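Local coordinates for protein putative NADPH-dependent oxidoreductase (Desulfitobacterium hafniense DCB-2, PDB 3DB2) that is a putative NADPH-dependent oxidoreductase, probably carrying out dinucleotide-linked redox chemistry with a Rossmann-fold nucleotide-binding domain joined to a second domain built on a large beta-sheet, at residues S125-M138 with W261-K275. Numbering follows the deposited sequence.
Sequences SSRRLGALRKMKEM and WSNSDVTDEHSTLIK
At the N-terminus of helix 130-140, which packs on the mixed beta-sheet of the C-terminal domain in this GFO/IDH/MocA-type protein, Asp-268 accepts the backbone N-H groups of Gly-130 and Ala-131. Leu-129 holds the N-cap position, yet its side chain is apolar, and the carboxylate comes from the 3-10 turn just before strand 271-278. Asp-268 OD2 accepts the N-H of Gly-130 on its syn side, 2.8 Å from Gly-130 N and nearly straight at 164°. Its other oxygen, OD1, takes the N-H of Ala-131 from above the carboxylate plane, a longer bond of 3.2 Å to Ala-131 N. CG beside the backbone N (chi1 -84°) turns the Asp-268 carboxylate to the helix start, where it lies alongside Leu-129, the two side chains pointing opposite ways, and Leu-129 CB lies 3.4 Å from Asp-268 OD1.

Packing continues around Leu-129 and along the helix. Leu-129 CD2 touches Thr-267 CG2, while its CD1 reaches CZ3 of the Trp-261 indole at 3.8 Å. At the ring's edge, near its plane, sits Ser-126 CA, 3.5 Å from Trp-261 CH2; Ser-125, whose OG is hydrogen-bonded to His-302, approaches obliquely. Farther along, the axes of 130-138 and 271-275 lie 17° from parallel, and Leu-273 CD2 packs 3.8 Å from CG of the selenomethionine Met-135. The extended chain of Lys-275 brings its CE 3.7 Å from CE of Met-138, also a selenomethionine, before its ammonium pairs with Glu-143.

With an alanine here in place of Asp-268, the N-H groups of Gly-130 and Ala-131 would probably lose their carboxylate acceptor, leaving the helix start less firmly tied to the sheet. The positive end of the helix is likely to stabilise the buried carboxylate as an anion, and the apolar packing beyond it joins helix to sheet.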
ATOM      1  N   SER C 125       1.301  13.225  17.736  1.00 16.21           N
ATOM      2  CA  SER C 125       1.612  14.580  17.273  1.00 16.29           C
ATOM      3  C   SER C 125       1.778  14.680  15.775  1.00 13.69           C
ATOM      4  O   SER C 125       1.879  15.793  15.287  1.00 16.17           O
ATOM      5  CB  SER C 125       2.904  15.091  17.954  1.00 14.73           C
ATOM      6  OG  SER C 125       4.037  14.390  17.448  1.00 19.22           O
ATOM      7  N   SER C 126       1.832  13.558  15.064  1.00 16.00           N
ATOM      8  CA  SER C 126       1.977  13.568  13.611  1.00 16.83           C
ATOM      9  C   SER C 126       0.910  14.382  12.893  1.00 13.07           C
ATOM     10  O   SER C 126       1.170  15.033  11.875  1.00 15.52           O
ATOM     11  CB  SER C 126       1.982  12.104  13.056  1.00 15.92           C
ATOM     12  OG  SER C 126       2.447  12.108  11.720  1.00 31.80           O
ATOM     13  N   ARG C 127      -0.338  14.328  13.386  1.00 16.90           N
ATOM     14  CA  ARG C 127      -1.446  15.030  12.777  1.00 17.11           C
ATOM     15  C   ARG C 127      -1.221  16.546  12.861  1.00 19.34           C
ATOM     16  O   ARG C 127      -1.844  17.263  12.088  1.00 18.98           O
ATOM     17  CB  ARG C 127      -2.808  14.712  13.394  1.00 15.09           C
ATOM     18  CG  ARG C 127      -3.020  15.056  14.843  1.00 17.07           C
ATOM     19  CD  ARG C 127      -4.485  15.154  15.183  1.00 18.78           C
ATOM     20  NE  ARG C 127      -5.100  13.841  15.414  1.00 14.59           N
ATOM     21  CZ  ARG C 127      -6.425  13.740  15.578  1.00 19.72           C
ATOM     22  NH1 ARG C 127      -7.193  14.813  15.524  1.00 19.29           N
ATOM     23  NH2 ARG C 127      -7.040  12.582  15.792  1.00 18.44           N
ATOM     24  N   ARG C 128      -0.340  16.968  13.753  1.00 17.34           N
ATOM     25  CA  ARG C 128      -0.051  18.379  13.943  1.00 19.89           C
ATOM     26  C   ARG C 128       0.963  18.928  12.944  1.00 18.75           C
ATOM     27  O   ARG C 128       1.078  20.157  12.785  1.00 20.99           O
ATOM     28  CB  ARG C 128       0.481  18.631  15.355  1.00 23.96           C
ATOM     29  CG  ARG C 128      -0.259  17.930  16.469  1.00 22.18           C
ATOM     30  CD  ARG C 128      -0.432  18.812  17.674  1.00 27.41           C
ATOM     31  NE  ARG C 128      -1.511  18.281  18.494  1.00 25.57           N
ATOM     32  CZ  ARG C 128      -2.638  18.801  18.913  1.00 19.56           C
ATOM     33  NH1 ARG C 128      -2.979  20.026  18.606  1.00 16.16           N
ATOM     34  NH2 ARG C 128      -3.449  18.069  19.668  1.00 26.76           N
ATOM     35  N   LEU C 129       1.712  18.046  12.284  1.00 18.17           N
ATOM     36  CA  LEU C 129       2.700  18.494  11.318  1.00 16.67           C
ATOM     37  C   LEU C 129       2.045  19.395  10.274  1.00 21.76           C
ATOM     38  O   LEU C 129       0.878  19.172   9.978  1.00 18.54           O
ATOM     39  CB  LEU C 129       3.363  17.303  10.646  1.00 17.93           C
ATOM     40  CG  LEU C 129       4.361  16.508  11.505  1.00 19.50           C
ATOM     41  CD1 LEU C 129       4.767  15.222  10.824  1.00 21.03           C
ATOM     42  CD2 LEU C 129       5.602  17.358  11.783  1.00 22.35           C
ATOM     43  N   GLY C 130       2.786  20.375   9.754  1.00 18.59           N
ATOM     44  CA  GLY C 130       2.199  21.286   8.768  1.00 22.28           C
ATOM     45  C   GLY C 130       1.744  20.473   7.556  1.00 17.87           C
ATOM     46  O   GLY C 130       0.756  20.793   6.925  1.00 19.15           O
ATOM     47  N   ALA C 131       2.463  19.400   7.247  1.00 16.46           N
ATOM     48  CA  ALA C 131       2.081  18.575   6.091  1.00 16.44           C
ATOM     49  C   ALA C 131       0.748  17.903   6.338  1.00 17.87           C
ATOM     50  O   ALA C 131      -0.066  17.892   5.428  1.00 18.38           O
ATOM     51  CB  ALA C 131       3.151  17.564   5.798  1.00 18.91           C
ATOM     52  N   LEU C 132       0.489  17.354   7.525  1.00 14.56           N
ATOM     53  CA  LEU C 132      -0.787  16.667   7.729  1.00 17.26           C
ATOM     54  C   LEU C 132      -1.954  17.645   7.772  1.00 15.32           C
ATOM     55  O   LEU C 132      -3.096  17.424   7.291  1.00 13.78           O
ATOM     56  CB  LEU C 132      -0.668  15.837   9.008  1.00 16.83           C
ATOM     57  CG  LEU C 132      -0.258  14.383   8.849  1.00 17.63           C
ATOM     58  CD1 LEU C 132      -1.295  13.602   8.043  1.00 16.55           C
ATOM     59  CD2 LEU C 132       1.128  14.301   8.202  1.00 19.30           C
ATOM     60  N   ARG C 133      -1.682  18.815   8.356  1.00 16.97           N
ATOM     61  CA  ARG C 133      -2.643  19.924   8.365  1.00 14.69           C
ATOM     62  C   ARG C 133      -3.003  20.373   6.940  1.00 16.93           C
ATOM     63  O   ARG C 133      -4.166  20.659   6.651  1.00 18.46           O
ATOM     64  CB  ARG C 133      -2.140  21.108   9.178  1.00 15.96           C
ATOM     65  CG  ARG C 133      -1.951  20.888  10.661  1.00 17.84           C
ATOM     66  CD  ARG C 133      -3.193  20.332  11.332  1.00 21.12           C
ATOM     67  NE  ARG C 133      -3.184  20.357  12.776  1.00 21.93           N
ATOM     68  CZ  ARG C 133      -3.920  19.701  13.657  1.00 24.66           C
ATOM     69  NH1 ARG C 133      -4.861  18.844  13.317  1.00 30.05           N
ATOM     70  NH2 ARG C 133      -3.729  19.897  14.963  1.00 30.25           N
ATOM     71  N   LYS C 134      -2.023  20.419   6.056  1.00 14.46           N
ATOM     72  CA  LYS C 134      -2.258  20.871   4.690  1.00 20.80           C
ATOM     73  C   LYS C 134      -3.044  19.798   3.960  1.00 19.10           C
ATOM     74  O   LYS C 134      -4.022  20.052   3.234  1.00 19.34           O
ATOM     75  CB  LYS C 134      -0.910  21.201   4.049  1.00 18.21           C
ATOM     76  CG  LYS C 134      -0.975  21.585   2.583  1.00 20.25           C
ATOM     77  CD  LYS C 134      -1.669  22.937   2.473  1.00 22.16           C
ATOM     78  CE  LYS C 134      -2.160  23.169   1.056  1.00 30.42           C
ATOM     79  NZ  LYS C 134      -1.559  24.430   0.535  1.00 34.93           N
HETATM   80  N   MSE C 135      -2.631  18.540   4.150  1.00 16.40           N
HETATM   81  CA  MSE C 135      -3.349  17.432   3.502  1.00 16.66           C
HETATM   82  C   MSE C 135      -4.811  17.409   3.913  1.00 17.67           C
HETATM   83  O   MSE C 135      -5.716  17.125   3.115  1.00 21.04           O
HETATM   84  CB  MSE C 135      -2.651  16.091   3.778  1.00 17.46           C
HETATM   85  CG  MSE C 135      -1.285  15.994   3.094  1.00 11.73           C
HETATM   86 SE   MSE C 135      -0.262  14.477   3.843  0.75 20.69          SE
HETATM   87  CE  MSE C 135      -1.276  13.141   2.883  1.00 18.27           C
ATOM     88  N   LYS C 136      -5.108  17.717   5.152  1.00 14.34           N
ATOM     89  CA  LYS C 136      -6.439  17.765   5.713  1.00 15.47           C
ATOM     90  C   LYS C 136      -7.234  18.869   5.016  1.00 18.82           C
ATOM     91  O   LYS C 136      -8.383  18.686   4.572  1.00 28.47           O
ATOM     92  CB  LYS C 136      -6.371  17.985   7.233  1.00 20.87           C
ATOM     93  CG  LYS C 136      -7.743  17.998   7.898  1.00 20.59           C
ATOM     94  CD  LYS C 136      -8.484  16.722   7.530  1.00 26.37           C
ATOM     95  CE  LYS C 136      -9.524  16.366   8.584  1.00 28.45           C
ATOM     96  NZ  LYS C 136     -10.677  15.663   7.957  1.00 25.50           N
ATOM     97  N   GLU C 137      -6.624  20.023   4.889  1.00 19.08           N
ATOM     98  CA  GLU C 137      -7.225  21.151   4.165  1.00 22.62           C
ATOM     99  C   GLU C 137      -7.590  20.744   2.742  1.00 23.34           C
ATOM    100  O   GLU C 137      -8.735  20.954   2.313  1.00 21.41           O
ATOM    101  CB  GLU C 137      -6.245  22.299   4.153  1.00 26.15           C
ATOM    102  CG  GLU C 137      -6.683  23.689   3.744  1.00 41.14           C
ATOM    103  CD  GLU C 137      -5.673  24.682   4.337  1.00 42.67           C
ATOM    104  OE1 GLU C 137      -5.888  25.098   5.495  1.00 54.12           O
ATOM    105  OE2 GLU C 137      -4.675  24.999   3.652  1.00 53.30           O
HETATM  106  N   MSE C 138      -6.624  20.145   2.039  1.00 20.67           N
HETATM  107  CA  MSE C 138      -6.846  19.774   0.638  1.00 19.36           C
HETATM  108  C   MSE C 138      -7.979  18.783   0.492  1.00 21.95           C
HETATM  109  O   MSE C 138      -8.773  18.828  -0.459  1.00 19.44           O
HETATM  110  CB  MSE C 138      -5.561  19.277  -0.013  1.00 19.08           C
HETATM  111  CG  MSE C 138      -4.520  20.381  -0.147  1.00 17.38           C
HETATM  112 SE   MSE C 138      -2.747  19.745  -0.650  0.75 22.67          SE
HETATM  113  CE  MSE C 138      -2.860  20.117  -2.561  1.00 24.35           C
ATOM    114  N   TRP C 261      12.164  13.444  13.499  1.00 17.10           N
ATOM    115  CA  TRP C 261      11.026  13.514  14.387  1.00 16.78           C
ATOM    116  C   TRP C 261      11.312  14.288  15.685  1.00 18.79           C
ATOM    117  O   TRP C 261      10.555  15.187  16.062  1.00 16.96           O
ATOM    118  CB  TRP C 261      10.583  12.100  14.721  1.00 16.91           C
ATOM    119  CG  TRP C 261       9.251  12.034  15.386  1.00 27.17           C
ATOM    120  CD1 TRP C 261       9.058  11.723  16.704  1.00 31.41           C
ATOM    121  CD2 TRP C 261       7.947  12.267  14.832  1.00 30.08           C
ATOM    122  NE1 TRP C 261       7.720  11.750  16.990  1.00 27.40           N
ATOM    123  CE2 TRP C 261       7.016  12.075  15.877  1.00 28.48           C
ATOM    124  CE3 TRP C 261       7.477  12.613  13.560  1.00 30.95           C
ATOM    125  CZ2 TRP C 261       5.648  12.219  15.692  1.00 30.65           C
ATOM    126  CZ3 TRP C 261       6.116  12.759  13.370  1.00 31.40           C
ATOM    127  CH2 TRP C 261       5.213  12.563  14.429  1.00 30.71           C
ATOM    128  N   SER C 262      12.406  13.938  16.352  1.00 20.74           N
ATOM    129  CA  SER C 262      12.741  14.566  17.633  1.00 24.87           C
ATOM    130  C   SER C 262      13.085  16.044  17.511  1.00 25.65           C
ATOM    131  O   SER C 262      12.846  16.839  18.426  1.00 26.66           O
ATOM    132  CB  SER C 262      13.877  13.731  18.274  1.00 22.94           C
ATOM    133  OG  SER C 262      15.107  14.014  17.617  1.00 34.74           O
ATOM    134  N   ASN C 263      13.632  16.446  16.371  1.00 22.73           N
ATOM    135  CA  ASN C 263      13.946  17.826  16.055  1.00 20.76           C
ATOM    136  C   ASN C 263      12.692  18.578  15.589  1.00 20.21           C
ATOM    137  O   ASN C 263      12.585  18.973  14.433  1.00 17.49           O
ATOM    138  CB  ASN C 263      15.045  17.815  14.998  1.00 26.82           C
ATOM    139  CG  ASN C 263      16.033  16.681  15.256  1.00 32.50           C
ATOM    140  OD1 ASN C 263      15.826  15.500  14.988  1.00 31.82           O
ATOM    141  ND2 ASN C 263      17.169  17.048  15.821  1.00 33.59           N
ATOM    142  N   SER C 264      11.747  18.726  16.514  1.00 20.97           N
ATOM    143  CA  SER C 264      10.316  18.953  16.260  1.00 18.21           C
ATOM    144  C   SER C 264      10.056  20.283  15.560  1.00 22.55           C
ATOM    145  O   SER C 264       9.112  20.363  14.757  1.00 20.16           O
ATOM    146  CB  SER C 264       9.486  18.684  17.493  1.00 15.25           C
ATOM    147  OG  SER C 264       9.813  19.621  18.481  1.00 21.30           O
ATOM    148  N   ASP C 265      10.854  21.343  15.747  1.00 20.37           N
ATOM    149  CA  ASP C 265      10.558  22.559  15.025  1.00 20.07           C
ATOM    150  C   ASP C 265      10.971  22.534  13.549  1.00 18.05           C
ATOM    151  O   ASP C 265      10.571  23.452  12.813  1.00 26.20           O
ATOM    152  CB  ASP C 265      11.232  23.781  15.646  1.00 22.08           C
ATOM    153  CG  ASP C 265      12.732  23.683  15.794  1.00 30.35           C
ATOM    154  OD1 ASP C 265      13.319  22.604  15.568  1.00 30.86           O
ATOM    155  OD2 ASP C 265      13.313  24.731  16.174  1.00 33.50           O
ATOM    156  N   VAL C 266      11.715  21.541  13.123  1.00 20.59           N
ATOM    157  CA  VAL C 266      12.126  21.431  11.729  1.00 21.77           C
ATOM    158  C   VAL C 266      11.751  20.117  11.051  1.00 22.31           C
ATOM    159  O   VAL C 266      12.141  19.798   9.923  1.00 19.47           O
ATOM    160  CB  VAL C 266      13.662  21.632  11.601  1.00 24.17           C
ATOM    161  CG1 VAL C 266      14.048  23.073  11.869  1.00 29.17           C
ATOM    162  CG2 VAL C 266      14.427  20.711  12.541  1.00 33.22           C
ATOM    163  N   THR C 267      10.974  19.280  11.720  1.00 19.10           N
ATOM    164  CA  THR C 267      10.562  17.988  11.187  1.00 19.13           C
ATOM    165  C   THR C 267       9.903  18.132   9.807  1.00 19.12           C
ATOM    166  O   THR C 267      10.223  17.372   8.896  1.00 20.29           O
ATOM    167  CB  THR C 267       9.547  17.306  12.103  1.00 18.72           C
ATOM    168  OG1 THR C 267      10.221  17.054  13.345  1.00 18.04           O
ATOM    169  CG2 THR C 267       9.109  15.933  11.596  1.00 12.99           C
ATOM    170  N   ASP C 268       9.008  19.116   9.694  1.00 19.82           N
ATOM    171  CA  ASP C 268       8.347  19.310   8.398  1.00 21.32           C
ATOM    172  C   ASP C 268       9.298  19.616   7.250  1.00 22.83           C
ATOM    173  O   ASP C 268       8.977  19.380   6.079  1.00 19.26           O
ATOM    174  CB  ASP C 268       7.353  20.448   8.513  1.00 19.38           C
ATOM    175  CG  ASP C 268       5.997  20.078   9.070  1.00 25.67           C
ATOM    176  OD1 ASP C 268       5.368  19.141   8.533  1.00 23.96           O
ATOM    177  OD2 ASP C 268       5.526  20.708  10.051  1.00 21.10           O
ATOM    178  N   GLU C 269      10.471  20.176   7.538  1.00 23.88           N
ATOM    179  CA  GLU C 269      11.407  20.530   6.481  1.00 19.92           C
ATOM    180  C   GLU C 269      12.065  19.282   5.903  1.00 18.93           C
ATOM    181  O   GLU C 269      12.608  19.355   4.801  1.00 23.37           O
ATOM    182  CB  GLU C 269      12.519  21.465   6.983  1.00 22.07           C
ATOM    183  CG  GLU C 269      11.992  22.806   7.454  1.00 25.05           C
ATOM    184  CD  GLU C 269      13.092  23.776   7.860  1.00 32.92           C
ATOM    185  OE1 GLU C 269      14.200  23.731   7.276  1.00 46.33           O
ATOM    186  OE2 GLU C 269      12.853  24.597   8.769  1.00 38.93           O
ATOM    187  N   HIS C 270      11.991  18.183   6.639  1.00 13.96           N
ATOM    188  CA  HIS C 270      12.530  16.911   6.169  1.00 21.61           C
ATOM    189  C   HIS C 270      11.413  15.987   5.682  1.00 19.24           C
ATOM    190  O   HIS C 270      11.379  14.781   5.928  1.00 22.14           O
ATOM    191  CB  HIS C 270      13.388  16.304   7.277  1.00 19.61           C
ATOM    192  CG  HIS C 270      14.477  17.311   7.578  1.00 25.82           C
ATOM    193  ND1 HIS C 270      15.747  17.174   7.073  1.00 31.89           N
ATOM    194  CD2 HIS C 270      14.482  18.460   8.288  1.00 26.35           C
ATOM    195  CE1 HIS C 270      16.501  18.190   7.470  1.00 30.91           C
ATOM    196  NE2 HIS C 270      15.762  18.984   8.221  1.00 28.23           N
ATOM    197  N   SER C 271      10.486  16.615   4.950  1.00 19.12           N
ATOM    198  CA  SER C 271       9.368  15.885   4.333  1.00 17.77           C
ATOM    199  C   SER C 271       9.096  16.496   2.964  1.00 20.18           C
ATOM    200  O   SER C 271       9.545  17.603   2.677  1.00 20.87           O
ATOM    201  CB  SER C 271       8.147  15.921   5.241  1.00 14.30           C
ATOM    202  OG  SER C 271       7.511  17.185   5.286  1.00 20.07           O
ATOM    203  N   THR C 272       8.356  15.795   2.119  1.00 16.47           N
ATOM    204  CA  THR C 272       8.004  16.269   0.801  1.00 19.80           C
ATOM    205  C   THR C 272       6.511  15.892   0.606  1.00 18.43           C
ATOM    206  O   THR C 272       6.162  14.774   1.004  1.00 17.38           O
ATOM    207  CB  THR C 272       8.683  15.641  -0.414  1.00 23.65           C
ATOM    208  OG1 THR C 272       8.905  14.244  -0.134  1.00 30.70           O
ATOM    209  CG2 THR C 272      10.014  16.290  -0.739  1.00 35.95           C
ATOM    210  N   LEU C 273       5.787  16.814   0.025  1.00 16.93           N
ATOM    211  CA  LEU C 273       4.398  16.518  -0.352  1.00 12.89           C
ATOM    212  C   LEU C 273       4.270  16.829  -1.846  1.00 20.26           C
ATOM    213  O   LEU C 273       4.636  17.934  -2.226  1.00 18.31           O
ATOM    214  CB  LEU C 273       3.404  17.297   0.477  1.00 15.42           C
ATOM    215  CG  LEU C 273       1.911  17.175   0.129  1.00 18.77           C
ATOM    216  CD1 LEU C 273       1.398  15.757   0.267  1.00 20.29           C
ATOM    217  CD2 LEU C 273       1.073  18.134   0.958  1.00 19.22           C
ATOM    218  N   ILE C 274       3.770  15.862  -2.603  1.00 17.37           N
ATOM    219  CA  ILE C 274       3.675  16.094  -4.062  1.00 16.23           C
ATOM    220  C   ILE C 274       2.233  15.857  -4.434  1.00 16.67           C
ATOM    221  O   ILE C 274       1.612  14.940  -3.920  1.00 17.63           O
ATOM    222  CB  ILE C 274       4.684  15.206  -4.785  1.00 16.66           C
ATOM    223  CG1 ILE C 274       6.133  15.751  -4.708  1.00 19.10           C
ATOM    224  CG2 ILE C 274       4.225  14.943  -6.210  1.00 20.19           C
ATOM    225  CD1 ILE C 274       6.446  16.671  -5.880  1.00 34.08           C
ATOM    226  N   LYS C 275       1.678  16.709  -5.286  1.00 17.38           N
ATOM    227  CA  LYS C 275       0.360  16.610  -5.854  1.00 16.74           C
ATOM    228  C   LYS C 275       0.459  16.149  -7.320  1.00 16.99           C
ATOM    229  O   LYS C 275       1.173  16.759  -8.116  1.00 20.30           O
ATOM    230  CB  LYS C 275      -0.368  17.950  -5.842  1.00 17.57           C
ATOM    231  CG  LYS C 275      -1.840  17.962  -6.161  1.00 18.94           C
ATOM    232  CD  LYS C 275      -2.318  19.398  -6.445  1.00 26.20           C
ATOM    233  CE  LYS C 275      -3.790  19.581  -6.103  1.00 37.45           C
ATOM    234  NZ  LYS C 275      -4.293  20.901  -6.577  1.00 39.99           N
TER